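Local coordinates for protein lithostathine-1-alpha (Homo sapiens, PDB 1QDD) that might inhibit spontaneous calcium carbonate precipitation and may be associated with pancreas and brain regeneration, at residues V116-S121 and Q125-V130. The protein carries 1 engineered substitution. Numbering follows the deposited sequence.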
# COMPACT_ATOMS: atom_id res chain seq x y z
N VAL A 116 3.36 -9.17 -0.87
CA VAL A 116 3.88 -8.42 -2.00
C VAL A 116 4.52 -7.08 -1.65
O VAL A 116 4.00 -6.29 -0.85
CB VAL A 116 2.73 -8.19 -3.01
CG1 VAL A 116 3.22 -7.44 -4.25
CG2 VAL A 116 2.12 -9.51 -3.43
N SER A 117 5.69 -6.84 -2.27
CA SER A 117 6.39 -5.57 -2.12
C SER A 117 6.61 -4.88 -3.46
O SER A 117 6.70 -5.53 -4.52
CB SER A 117 7.74 -5.80 -1.45
OG SER A 117 8.60 -6.59 -2.23
N LEU A 118 6.80 -3.57 -3.43
CA LEU A 118 7.27 -2.75 -4.54
C LEU A 118 8.81 -2.72 -4.55
O LEU A 118 9.41 -2.63 -3.47
CB LEU A 118 6.78 -1.31 -4.40
CG LEU A 118 5.27 -1.09 -4.34
CD1 LEU A 118 4.95 0.35 -3.93
CD2 LEU A 118 4.61 -1.43 -5.66
N THR A 119 9.42 -2.74 -5.71
CA THR A 119 10.88 -2.83 -5.80
C THR A 119 11.50 -1.53 -6.29
O THR A 119 11.06 -0.90 -7.26
CB THR A 119 11.30 -4.01 -6.70
OG1 THR A 119 10.77 -3.82 -8.02
CG2 THR A 119 10.80 -5.35 -6.17
N SER A 120 12.60 -1.13 -5.63
CA SER A 120 13.34 0.06 -6.05
C SER A 120 13.98 -0.04 -7.43
O SER A 120 14.06 0.98 -8.13
CB SER A 120 14.41 0.43 -5.03
OG SER A 120 15.46 -0.50 -4.97
N SER A 121 14.33 -1.24 -7.88
CA SER A 121 14.96 -1.42 -9.18
C SER A 121 14.03 -1.06 -10.33
O SER A 121 14.46 -0.85 -11.47
CB SER A 121 15.36 -2.89 -9.39
OG SER A 121 16.25 -3.33 -8.39
N GLN A 125 7.40 0.71 -9.26
CA GLN A 125 6.23 0.52 -10.10
C GLN A 125 5.86 -0.95 -10.29
O GLN A 125 4.72 -1.18 -10.72
CB GLN A 125 6.48 1.13 -11.49
CG GLN A 125 6.56 2.65 -11.47
CD GLN A 125 6.64 3.21 -12.89
OE1 GLN A 125 5.90 2.78 -13.78
NE2 GLN A 125 7.57 4.13 -13.11
N LYS A 126 6.75 -1.89 -10.04
CA LYS A 126 6.47 -3.31 -10.23
C LYS A 126 6.55 -4.07 -8.91
O LYS A 126 7.15 -3.62 -7.94
CB LYS A 126 7.39 -3.95 -11.26
CG LYS A 126 7.43 -3.32 -12.64
CD LYS A 126 6.27 -3.76 -13.51
CE LYS A 126 6.37 -3.23 -14.93
NZ LYS A 126 5.05 -3.36 -15.63
N TRP A 127 5.90 -5.22 -8.86
CA TRP A 127 5.65 -6.02 -7.70
C TRP A 127 6.45 -7.32 -7.65
O TRP A 127 6.67 -7.96 -8.68
CB TRP A 127 4.17 -6.41 -7.68
CG TRP A 127 3.16 -5.31 -7.73
CD1 TRP A 127 3.35 -3.97 -7.63
CD2 TRP A 127 1.73 -5.48 -7.89
NE1 TRP A 127 2.16 -3.27 -7.72
CE2 TRP A 127 1.16 -4.19 -7.88
CE3 TRP A 127 0.92 -6.60 -8.03
CZ2 TRP A 127 -0.22 -4.01 -8.00
CZ3 TRP A 127 -0.45 -6.41 -8.17
CH2 TRP A 127 -0.99 -5.12 -8.15
N LYS A 128 6.82 -7.75 -6.45
CA LYS A 128 7.49 -9.03 -6.23
C LYS A 128 6.86 -9.73 -5.04
O LYS A 128 6.56 -9.10 -4.03
CB LYS A 128 8.97 -8.76 -5.95
CG LYS A 128 9.89 -9.91 -5.59
CD LYS A 128 11.31 -9.39 -5.64
CE LYS A 128 11.82 -8.81 -4.34
NZ LYS A 128 13.32 -8.75 -4.41
N ASP A 129 6.67 -11.05 -5.14
CA ASP A 129 6.22 -11.89 -4.04
C ASP A 129 7.39 -12.27 -3.13
O ASP A 129 8.42 -12.72 -3.65
CB ASP A 129 5.52 -13.16 -4.53
CG ASP A 129 6.31 -14.03 -5.47
OD1 ASP A 129 6.84 -13.50 -6.46
OD2 ASP A 129 6.41 -15.26 -5.24
N VAL A 130 7.27 -12.11 -1.84
CA VAL A 130 8.33 -12.36 -0.86
C VAL A 130 7.74 -12.96 0.41
O VAL A 130 6.52 -12.92 0.61
CB VAL A 130 9.03 -11.03 -0.47
CG1 VAL A 130 9.91 -10.46 -1.57
CG2 VAL A 130 8.00 -9.99 -0.05
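The carbonyl oxygen of S117 accepts a hydrogen bond from K128 N at 2.9 Å, and the CA-H of W127 adds a weaker contact to the same oxygen. S117 N returns a nearly straight bond to K128 O at 3.0 Å, closing the hydrogen-bonded pair of an antiparallel beta hairpin near the C-terminal end of the C-type lectin fold. Beyond it, T119 N reaches K126 O over a longer 3.3 Å, where the strands begin to part toward the turn.

Side chains alternate between the two faces. V116, L118 and W127 turn inward, where branched aliphatic groups and a broad indole fill the core. V116 carries CG1 opposite its own backbone N (chi1 -178°), which brings this methyl within 3.7 Å of W127 CB. L118 runs alongside the tryptophan, its CD2 lying 3.5 Å from W127 CD1; helix 56-68 covers this leucine through V62 and I66, while W102 meets the indole edge-to-face. The buried carboxylate of D129, on the same face, is satisfied by a salt bridge from OD2 to R87 and by the backbone N-H groups of G113 (to OD2) and S108 (to OD1).

S117 and K128 share the other face, the serine small enough for a buried site, the lysine exposed with its amine leading outward. Hydrogen bonds engage both nearby hydroxyls, S117 OG with N75 and T119 OG1 with T122. T119 CG2 is left to cross the aliphatic chain of K128 at about a right angle, 3.9 Å from K128 CB. That chain bends at chi3 (89°), so K128 CE also comes beside the methyl.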